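PDB 3IRB: DNA-binding protein from Sulfolobus solfataricus, which is of unknown function but joins a zinc ribbon to an OB-fold domain and may bind acyl-CoA. Local coordinates for residues G11-W16 with N92-N97; V19-R24 with F136-R141; L99-Y104 with Y120-V125. All coordinates share one frame; numbering follows the deposited sequence.

Interaction 1 (G11-W16 with N92-N97). With SO4 (sulfate ion), chain D.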
loop_
_atom_site.group_PDB
_atom_site.type_symbol
_atom_site.label_atom_id
_atom_site.label_comp_id
_atom_site.label_asym_id
_atom_site.label_seq_id
_atom_site.Cartn_x
_atom_site.Cartn_y
_atom_site.Cartn_z
ATOM N N GLY A 11 15.820 11.821 -10.061
ATOM C CA GLY A 11 14.610 12.620 -9.925
ATOM C C GLY A 11 13.605 12.012 -8.975
ATOM O O GLY A 11 13.855 10.994 -8.344
ATOM N N SER A 12 12.438 12.629 -8.911
ATOM C CA SER A 12 11.446 12.262 -7.936
ATOM C C SER A 12 10.811 10.885 -8.187
ATOM O O SER A 12 10.427 10.232 -7.219
ATOM C CB SER A 12 10.375 13.358 -7.815
ATOM O OG SER A 12 9.660 13.482 -9.011
ATOM N N LEU A 13 10.686 10.453 -9.452
ATOM C CA LEU A 13 10.073 9.148 -9.717
ATOM C C LEU A 13 11.018 8.040 -9.201
ATOM O O LEU A 13 10.588 7.124 -8.512
ATOM C CB LEU A 13 9.680 8.944 -11.180
ATOM C CG LEU A 13 8.462 9.750 -11.673
ATOM C CD1 LEU A 13 8.471 9.802 -13.197
ATOM C CD2 LEU A 13 7.137 9.157 -11.134
ATOM N N LEU A 14 12.307 8.202 -9.424
ATOM C CA LEU A 14 13.241 7.181 -8.973
ATOM C C LEU A 14 13.344 7.236 -7.454
ATOM O O LEU A 14 13.406 6.195 -6.813
ATOM C CB LEU A 14 14.608 7.293 -9.595
ATOM C CG LEU A 14 15.584 6.161 -9.185
ATOM C CD1 LEU A 14 15.037 4.818 -9.530
ATOM C CD2 LEU A 14 16.957 6.350 -9.849
ATOM N N ARG A 15 13.330 8.443 -6.884
ATOM C CA ARG A 15 13.375 8.575 -5.429
ATOM C C ARG A 15 12.210 7.827 -4.792
ATOM O O ARG A 15 12.385 7.127 -3.778
ATOM C CB ARG A 15 13.342 10.039 -4.999
ATOM C CG ARG A 15 13.499 10.300 -3.465
ATOM C CD ARG A 15 12.177 10.711 -2.729
ATOM N NE ARG A 15 12.331 10.726 -1.258
ATOM C CZ ARG A 15 11.354 10.465 -0.380
ATOM N NH1 ARG A 15 10.132 10.154 -0.803
ATOM N NH2 ARG A 15 11.593 10.485 0.937
ATOM N N TRP A 16 11.017 8.027 -5.336
ATOM C CA TRP A 16 9.829 7.385 -4.776
ATOM C C TRP A 16 9.928 5.860 -4.989
ATOM O O TRP A 16 9.536 5.080 -4.122
ATOM C CB TRP A 16 8.503 7.979 -5.310
ATOM C CG TRP A 16 8.103 9.246 -4.583
ATOM C CD1 TRP A 16 8.127 10.517 -5.067
ATOM C CD2 TRP A 16 7.664 9.344 -3.226
ATOM N NE1 TRP A 16 7.752 11.403 -4.093
ATOM C CE2 TRP A 16 7.444 10.708 -2.956
ATOM C CE3 TRP A 16 7.448 8.406 -2.201
ATOM C CZ2 TRP A 16 6.994 11.158 -1.714
ATOM C CZ3 TRP A 16 6.997 8.855 -0.963
ATOM C CH2 TRP A 16 6.771 10.217 -0.737
ATOM N N ASN A 92 6.002 15.867 -14.020
ATOM C CA ASN A 92 7.012 15.680 -15.069
ATOM C C ASN A 92 7.836 14.436 -14.789
ATOM O O ASN A 92 7.956 14.028 -13.643
ATOM C CB ASN A 92 7.949 16.883 -15.106
ATOM C CG ASN A 92 7.213 18.205 -15.377
ATOM O OD1 ASN A 92 6.786 18.455 -16.493
ATOM N ND2 ASN A 92 7.117 19.059 -14.380
ATOM N N ASP A 93 8.402 13.828 -15.827
ATOM C CA ASP A 93 9.291 12.696 -15.593
ATOM C C ASP A 93 10.642 13.208 -15.094
ATOM O O ASP A 93 10.848 14.421 -14.934
ATOM C CB ASP A 93 9.370 11.733 -16.808
ATOM C CG ASP A 93 10.121 12.298 -17.993
ATOM O OD1 ASP A 93 10.808 13.331 -17.864
ATOM O OD2 ASP A 93 10.012 11.694 -19.084
ATOM N N ASP A 94 11.566 12.292 -14.830
ATOM C CA ASP A 94 12.820 12.697 -14.208
ATOM C C ASP A 94 13.768 13.464 -15.159
ATOM O O ASP A 94 14.777 14.013 -14.721
ATOM C CB ASP A 94 13.504 11.482 -13.600
ATOM C CG ASP A 94 12.795 10.989 -12.352
ATOM O OD1 ASP A 94 11.752 11.604 -11.977
ATOM O OD2 ASP A 94 13.267 9.987 -11.746
ATOM N N GLU A 95 13.460 13.476 -16.456
ATOM C CA GLU A 95 14.207 14.269 -17.399
ATOM C C GLU A 95 13.497 15.629 -17.648
ATOM O O GLU A 95 13.968 16.436 -18.414
ATOM C CB GLU A 95 14.411 13.503 -18.715
ATOM C CG GLU A 95 15.407 12.340 -18.600
ATOM C CD GLU A 95 14.884 11.167 -17.721
ATOM O OE1 GLU A 95 13.720 10.737 -17.918
ATOM O OE2 GLU A 95 15.622 10.691 -16.826
ATOM N N GLY A 96 12.371 15.876 -16.986
ATOM C CA GLY A 96 11.671 17.176 -17.152
ATOM C C GLY A 96 10.532 17.173 -18.159
ATOM O O GLY A 96 9.916 18.214 -18.400
ATOM N N ASN A 97 10.232 16.024 -18.765
ATOM C CA ASN A 97 9.104 15.943 -19.708
ATOM C C ASN A 97 7.743 15.982 -19.017
ATOM O O ASN A 97 7.522 15.284 -18.022
ATOM C CB ASN A 97 9.181 14.673 -20.520
ATOM C CG ASN A 97 10.396 14.600 -21.377
ATOM O OD1 ASN A 97 10.518 15.292 -22.412
ATOM N ND2 ASN A 97 11.301 13.721 -20.994
HETATM S S SO4 D . 7.035 17.932 -10.585
HETATM O O1 SO4 D . 5.628 17.732 -10.229
HETATM O O2 SO4 D . 7.233 19.265 -11.142
HETATM O O3 SO4 D . 7.347 16.917 -11.606
HETATM O O4 SO4 D . 7.824 17.851 -9.375
HETATM O O HOH W 1 15.962 9.592 -12.047
HETATM O O HOH W 2 9.929 13.324 -11.808
#
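Asp94, from outside helix 12-28, offers its carboxylate to the helix's first N-H groups: from the loop between strands 83-92 and 98-109 it reaches the backbone of Leu13 and Leu14. Leu13 N meets OD1 of Asp94 at 3.0 Å (162°), and Leu14 N meets its OD2 at 3.1 Å (149°). Each oxygen receives its donor on the syn lone pair, so the two bonds hold the group like a fork against the first turn. In Asp94 CG stands anti to the carbonyl carbon (chi1 -72°), which carries the carboxylate toward the helix start. Gly11 holds the N-cap position but has no side chain, and its CA lies 3.4 Å from Asp94 CG; a beta carbon there would collide with the carboxylate. Two waters complete the junction. One takes the N-H of Gly11 and donates to Asp94 OD2; the other accepts from Ser12 OG and donates, at 2.8 Å, to Asn92 O. Below the polar tip, Leu13 CD1 packs on Asp93 CA (3.8 Å), and Leu13 also touches Ile90 and Val103 of the sheet. The loop is itself a type I turn from Asp93 to Gly96, with an Asx turn in which Asp93 OD1 takes the N-H of Glu95 and, from the opposite face of the carboxylate, that of Asn97. An alanine in place of Asp94 would probably leave the N-H groups of Leu13 and Leu14 without their acceptor and the loop less firmly tied to the helix. A carboxylate facing a helix N-terminus is likely to be stabilised as the anion, and it would in turn offset the positive end of the helix dipole at this surface.

Interaction 2 (V19-R24 with F136-R141). With SO4 (sulfate ion), chain E.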
loop_
_atom_site.group_PDB
_atom_site.type_symbol
_atom_site.label_atom_id
_atom_site.label_comp_id
_atom_site.label_asym_id
_atom_site.label_seq_id
_atom_site.Cartn_x
_atom_site.Cartn_y
_atom_site.Cartn_z
ATOM N N VAL A 19 12.213 4.552 -2.144
ATOM C CA VAL A 19 11.533 4.509 -0.863
ATOM C C VAL A 19 10.571 3.322 -0.798
ATOM O O VAL A 19 10.565 2.570 0.186
ATOM C CB VAL A 19 10.739 5.827 -0.601
ATOM C CG1 VAL A 19 9.734 5.638 0.565
ATOM C CG2 VAL A 19 11.698 6.975 -0.358
HETATM N N MSE A 20 9.814 3.108 -1.870
HETATM C CA MSE A 20 8.854 2.003 -1.914
HETATM C C MSE A 20 9.569 0.653 -1.919
HETATM O O MSE A 20 9.109 -0.303 -1.297
HETATM C CB MSE A 20 7.919 2.141 -3.120
HETATM C CG MSE A 20 7.084 3.440 -3.049
HETATM SE SE MSE A 20 6.511 4.170 -4.791
HETATM C CE MSE A 20 4.739 3.630 -4.319
ATOM N N GLU A 21 10.699 0.574 -2.605
ATOM C CA GLU A 21 11.493 -0.652 -2.579
ATOM C C GLU A 21 12.101 -0.930 -1.188
ATOM O O GLU A 21 12.131 -2.070 -0.745
ATOM C CB GLU A 21 12.588 -0.640 -3.632
ATOM C CG GLU A 21 12.095 -1.010 -5.019
ATOM C CD GLU A 21 11.460 -2.400 -5.078
ATOM O OE1 GLU A 21 12.174 -3.407 -4.881
ATOM O OE2 GLU A 21 10.244 -2.476 -5.321
ATOM N N ALA A 22 12.634 0.096 -0.532
ATOM C CA ALA A 22 13.175 -0.076 0.818
ATOM C C ALA A 22 12.109 -0.685 1.725
ATOM O O ALA A 22 12.362 -1.615 2.507
ATOM C CB ALA A 22 13.667 1.274 1.375
ATOM N N GLU A 23 10.890 -0.175 1.602
ATOM C CA GLU A 23 9.789 -0.645 2.418
ATOM C C GLU A 23 9.366 -2.080 2.145
ATOM O O GLU A 23 8.994 -2.802 3.081
ATOM C CB GLU A 23 8.613 0.326 2.317
ATOM C CG GLU A 23 9.019 1.657 3.025
ATOM C CD GLU A 23 7.967 2.744 2.982
ATOM O OE1 GLU A 23 6.823 2.498 2.510
ATOM O OE2 GLU A 23 8.327 3.847 3.453
ATOM N N ARG A 24 9.415 -2.493 0.888
ATOM C CA ARG A 24 9.124 -3.873 0.559
ATOM C C ARG A 24 9.923 -4.830 1.451
ATOM O O ARG A 24 9.375 -5.753 2.039
ATOM C CB ARG A 24 9.451 -4.140 -0.912
ATOM C CG ARG A 24 9.568 -5.563 -1.251
ATOM C CD ARG A 24 9.985 -5.720 -2.663
ATOM N NE ARG A 24 10.180 -7.122 -2.986
ATOM C CZ ARG A 24 10.663 -7.555 -4.145
ATOM N NH1 ARG A 24 11.007 -6.687 -5.096
ATOM N NH2 ARG A 24 10.801 -8.864 -4.351
ATOM N N PHE A 136 -0.906 -5.955 -8.479
ATOM C CA PHE A 136 -0.528 -6.417 -7.151
ATOM C C PHE A 136 0.989 -6.687 -7.035
ATOM O O PHE A 136 1.451 -7.190 -6.024
ATOM C CB PHE A 136 -1.326 -7.696 -6.833
ATOM C CG PHE A 136 -2.802 -7.455 -6.688
ATOM C CD1 PHE A 136 -3.621 -7.403 -7.807
ATOM C CD2 PHE A 136 -3.371 -7.281 -5.439
ATOM C CE1 PHE A 136 -4.991 -7.171 -7.686
ATOM C CE2 PHE A 136 -4.739 -7.028 -5.295
ATOM C CZ PHE A 136 -5.552 -6.993 -6.434
ATOM N N GLN A 137 1.764 -6.392 -8.075
ATOM C CA GLN A 137 3.219 -6.396 -7.928
ATOM C C GLN A 137 3.585 -5.160 -7.125
ATOM O O GLN A 137 2.939 -4.130 -7.246
ATOM C CB GLN A 137 3.883 -6.370 -9.286
ATOM C CG GLN A 137 5.400 -6.398 -9.263
ATOM C CD GLN A 137 6.012 -6.359 -10.672
ATOM O OE1 GLN A 137 5.382 -6.756 -11.662
ATOM N NE2 GLN A 137 7.246 -5.867 -10.758
ATOM N N TRP A 138 4.600 -5.257 -6.282
ATOM C CA TRP A 138 5.002 -4.132 -5.447
ATOM C C TRP A 138 5.945 -3.199 -6.202
ATOM O O TRP A 138 6.836 -3.672 -6.908
ATOM C CB TRP A 138 5.703 -4.662 -4.199
ATOM C CG TRP A 138 6.003 -3.638 -3.225
ATOM C CD1 TRP A 138 7.080 -2.816 -3.205
ATOM C CD2 TRP A 138 5.210 -3.291 -2.112
ATOM N NE1 TRP A 138 7.005 -1.985 -2.141
ATOM C CE2 TRP A 138 5.853 -2.246 -1.455
ATOM C CE3 TRP A 138 3.974 -3.735 -1.627
ATOM C CZ2 TRP A 138 5.327 -1.649 -0.311
ATOM C CZ3 TRP A 138 3.466 -3.167 -0.507
ATOM C CH2 TRP A 138 4.124 -2.112 0.135
ATOM N N PRO A 139 5.765 -1.870 -6.073
ATOM C CA PRO A 139 4.720 -1.143 -5.400
ATOM C C PRO A 139 3.444 -1.234 -6.197
ATOM O O PRO A 139 3.484 -1.227 -7.423
ATOM C CB PRO A 139 5.207 0.321 -5.421
ATOM C CG PRO A 139 6.484 0.323 -5.967
ATOM C CD PRO A 139 6.786 -0.957 -6.620
ATOM N N LEU A 140 2.328 -1.345 -5.502
ATOM C CA LEU A 140 1.039 -1.484 -6.160
ATOM C C LEU A 140 0.669 -0.260 -7.018
ATOM O O LEU A 140 1.103 0.874 -6.756
ATOM C CB LEU A 140 -0.070 -1.761 -5.160
ATOM C CG LEU A 140 -0.190 -3.233 -4.688
ATOM C CD1 LEU A 140 0.998 -3.616 -3.878
ATOM C CD2 LEU A 140 -1.474 -3.511 -3.881
ATOM N N ARG A 141 -0.128 -0.526 -8.041
ATOM C CA ARG A 141 -0.703 0.494 -8.896
ATOM C C ARG A 141 -2.213 0.448 -8.778
ATOM O O ARG A 141 -2.840 -0.622 -8.926
ATOM C CB ARG A 141 -0.374 0.276 -10.381
ATOM C CG ARG A 141 1.096 0.357 -10.782
ATOM C CD ARG A 141 1.218 0.467 -12.335
ATOM N NE ARG A 141 0.837 -0.773 -13.018
ATOM C CZ ARG A 141 -0.253 -0.951 -13.763
ATOM N NH1 ARG A 141 -1.123 0.022 -13.952
ATOM N NH2 ARG A 141 -0.486 -2.130 -14.305
HETATM S S SO4 E . 2.236 -4.455 -13.822
HETATM O O1 SO4 E . 1.013 -4.325 -14.585
HETATM O O2 SO4 E . 3.340 -4.871 -14.678
HETATM O O3 SO4 E . 2.061 -5.492 -12.806
HETATM O O4 SO4 E . 2.582 -3.187 -13.156
HETATM O O HOH W 3 9.241 -4.616 -5.895
#
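Trp138 and Pro139, joined by a cis peptide bond, form the tip of the loop between strands 132-135 and 141-144 of the OB-fold part of the chain and lean against helix 12-28 at Met20, Glu21 and Arg24. The direct hydrogen bond runs from Trp138 NE1 to Met20 O, 2.8 Å long and nearly straight (168°). The oxygen lies close to the indole plane, whereas the donor stands well above the carbonyl plane. Arg24 N, in the ordinary helical bond, reaches the same oxygen from the other face, so Met20 O accepts twice. Water adds a second polar link, donating to Trp138 O at 2.8 Å. It also accepts weakly from Arg24 NH1, which makes a long, weak salt bridge with Glu21 OE1.

A CH-pi contact comes next. Arg24 CB sits over the five-membered ring of Trp138, 3.8 Å from its centroid; with CG anti to the backbone N (chi1 163°), the extended chain runs on past the indole in the opposite direction. Pro139 CB lies toward the rim of the opposite face, and the Trp138 side chain also touches Phe36 of helix 30-41.

The apolar packing belongs to Met20, a selenomethionine in this crystal, whose side chain crosses Pro139 at about a right angle. Both side chains also touch Tyr120 of strand 114-123. Met20 CB lies 3.7 Å from Pro139 CG, and at the far end of the bent chain Met20 CE comes to 3.5 Å from Pro139 CB.

Interaction 3 (L99-Y104 with Y120-V125)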
loop_
_atom_site.group_PDB
_atom_site.type_symbol
_atom_site.label_atom_id
_atom_site.label_comp_id
_atom_site.label_asym_id
_atom_site.label_seq_id
_atom_site.Cartn_x
_atom_site.Cartn_y
_atom_site.Cartn_z
ATOM N N LEU A 99 4.149 14.954 -18.171
ATOM C CA LEU A 99 3.492 13.681 -18.335
ATOM C C LEU A 99 2.064 13.909 -18.886
ATOM O O LEU A 99 1.322 14.747 -18.364
ATOM C CB LEU A 99 3.433 12.970 -16.980
ATOM C CG LEU A 99 4.772 12.587 -16.352
ATOM C CD1 LEU A 99 4.554 12.111 -14.928
ATOM C CD2 LEU A 99 5.504 11.506 -17.208
ATOM N N ALA A 100 1.699 13.126 -19.898
ATOM C CA ALA A 100 0.315 13.009 -20.379
ATOM C C ALA A 100 -0.624 12.758 -19.197
ATOM O O ALA A 100 -1.628 13.429 -19.027
ATOM C CB ALA A 100 0.211 11.830 -21.380
ATOM N N GLN A 101 -0.276 11.765 -18.388
ATOM C CA GLN A 101 -1.018 11.459 -17.181
ATOM C C GLN A 101 -0.044 11.639 -16.045
ATOM O O GLN A 101 0.943 10.915 -15.976
ATOM C CB GLN A 101 -1.511 10.015 -17.209
ATOM C CG GLN A 101 -2.676 9.805 -18.155
ATOM C CD GLN A 101 -2.643 8.443 -18.808
ATOM O OE1 GLN A 101 -2.387 7.424 -18.153
ATOM N NE2 GLN A 101 -2.892 8.415 -20.111
ATOM N N PRO A 102 -0.290 12.618 -15.177
ATOM C CA PRO A 102 0.529 12.749 -13.976
ATOM C C PRO A 102 0.532 11.477 -13.158
ATOM O O PRO A 102 -0.458 10.696 -13.168
ATOM C CB PRO A 102 -0.179 13.847 -13.176
ATOM C CG PRO A 102 -0.932 14.618 -14.168
ATOM C CD PRO A 102 -1.317 13.667 -15.262
ATOM N N VAL A 103 1.637 11.273 -12.450
ATOM C CA VAL A 103 1.790 10.148 -11.547
ATOM C C VAL A 103 1.503 10.636 -10.141
ATOM O O VAL A 103 1.987 11.696 -9.714
ATOM C CB VAL A 103 3.207 9.574 -11.614
ATOM C CG1 VAL A 103 3.434 8.552 -10.488
ATOM C CG2 VAL A 103 3.456 8.958 -12.992
ATOM N N TYR A 104 0.685 9.895 -9.433
ATOM C CA TYR A 104 0.381 10.247 -8.058
ATOM C C TYR A 104 1.068 9.250 -7.141
ATOM O O TYR A 104 1.050 8.060 -7.411
ATOM C CB TYR A 104 -1.114 10.217 -7.837
ATOM C CG TYR A 104 -1.912 11.197 -8.641
ATOM C CD1 TYR A 104 -2.239 10.926 -9.973
ATOM C CD2 TYR A 104 -2.383 12.373 -8.085
ATOM C CE1 TYR A 104 -2.979 11.809 -10.722
ATOM C CE2 TYR A 104 -3.150 13.257 -8.839
ATOM C CZ TYR A 104 -3.419 12.969 -10.159
ATOM O OH TYR A 104 -4.173 13.818 -10.925
ATOM N N TYR A 120 1.398 3.787 -6.337
ATOM C CA TYR A 120 1.187 4.642 -7.484
ATOM C C TYR A 120 -0.292 4.699 -7.827
ATOM O O TYR A 120 -0.974 3.667 -7.825
ATOM C CB TYR A 120 1.888 4.051 -8.698
ATOM C CG TYR A 120 3.376 4.024 -8.602
ATOM C CD1 TYR A 120 4.110 5.212 -8.523
ATOM C CD2 TYR A 120 4.055 2.822 -8.636
ATOM C CE1 TYR A 120 5.500 5.180 -8.474
ATOM C CE2 TYR A 120 5.418 2.778 -8.596
ATOM C CZ TYR A 120 6.140 3.945 -8.512
ATOM O OH TYR A 120 7.501 3.843 -8.495
ATOM N N ALA A 121 -0.782 5.899 -8.131
ATOM C CA ALA A 121 -2.189 6.097 -8.502
ATOM C C ALA A 121 -2.238 6.901 -9.789
ATOM O O ALA A 121 -1.383 7.757 -10.017
ATOM C CB ALA A 121 -2.964 6.823 -7.364
ATOM N N GLU A 122 -3.209 6.600 -10.640
ATOM C CA GLU A 122 -3.445 7.377 -11.841
ATOM C C GLU A 122 -4.955 7.528 -12.034
ATOM O O GLU A 122 -5.735 6.774 -11.472
ATOM C CB GLU A 122 -2.731 6.789 -13.067
ATOM C CG GLU A 122 -1.178 6.925 -12.961
ATOM C CD GLU A 122 -0.400 6.765 -14.256
ATOM O OE1 GLU A 122 -0.979 6.931 -15.356
ATOM O OE2 GLU A 122 0.822 6.460 -14.153
ATOM N N GLY A 123 -5.332 8.576 -12.766
ATOM C CA GLY A 123 -6.698 8.907 -13.040
ATOM C C GLY A 123 -7.135 10.231 -12.403
ATOM O O GLY A 123 -6.334 11.140 -12.176
ATOM N N ASN A 124 -8.424 10.306 -12.113
ATOM C CA ASN A 124 -9.057 11.495 -11.530
ATOM C C ASN A 124 -8.932 11.435 -10.028
ATOM O O ASN A 124 -9.924 11.414 -9.304
ATOM C CB ASN A 124 -10.510 11.580 -11.977
ATOM C CG ASN A 124 -10.623 11.797 -13.437
ATOM O OD1 ASN A 124 -9.863 12.578 -14.015
ATOM N ND2 ASN A 124 -11.565 11.097 -14.074
ATOM N N VAL A 125 -7.683 11.411 -9.571
ATOM C CA VAL A 125 -7.363 11.211 -8.172
ATOM C C VAL A 125 -7.814 12.423 -7.328
ATOM O O VAL A 125 -7.555 13.562 -7.685
ATOM C CB VAL A 125 -5.865 10.976 -7.969
ATOM C CG1 VAL A 125 -5.509 10.875 -6.465
ATOM C CG2 VAL A 125 -5.432 9.678 -8.687
HETATM O O HOH W 4 -3.093 10.462 -13.945
HETATM O O HOH W 5 -5.018 13.095 -13.435
#
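Tyr104 and Ala121 form an antiparallel hydrogen-bonded pair in the beta hairpin of strands 98-109 and 114-123, part of the OB-fold domain. Both backbone groups of each residue are paired: Tyr104 N gives to Ala121 O (3.0 Å), and Ala121 N gives to Tyr104 O (2.9 Å). Tyr104 O also faces the CA of Tyr120 at 3.4 Å in a CA-H...O contact. The residues beside this pair bond through their backbones to other strands, Val103 to Ile90 and both Tyr120 and Glu122 to Val142, so the hairpin is tied to a strand on each side.

Two residues along, at Pro102 and Gly123, water replaces the direct bond. It accepts from Gly123 N and donates to Pro102 O (2.8 Å), bridging strands that have drawn apart near the corner at Ala100 and Gln101. A second water donates to Gly123 O and hydrogen-bonds Tyr104 OH (2.7 Å), so water links the phenol oxygen to Gly123 O.

Apolar contacts lie on both faces. Val103 CG1 meets Tyr120 CD1 on one; on the other, beside the CB atoms of Tyr104 and Ala121, the Tyr104 ring is covered by Val125 while Tyr87 meets it with planes about 70° apart. Val125 CB stands over the centre of the Tyr104 ring, 3.7 Å from the centroid and 11° off the normal.

Interactions 1 and 2 both use helix 12-28, one at its exposed start and the other midway along it, with centres about 17 Å apart. Interaction 1 is a surface contact, dominated by a carboxylate and waters; interaction 2 is buried, and one direct hydrogen bond is set among ring and aliphatic packing. Interaction 3, partly buried, lies within the sheet and relies on strand pairing. It nevertheless meets both others: its strand residues touch each of them, and Leu140 O of interaction 2 is probably bonded to Tyr120 N. The hairpin thus offers side chains to two separate turns of the helix.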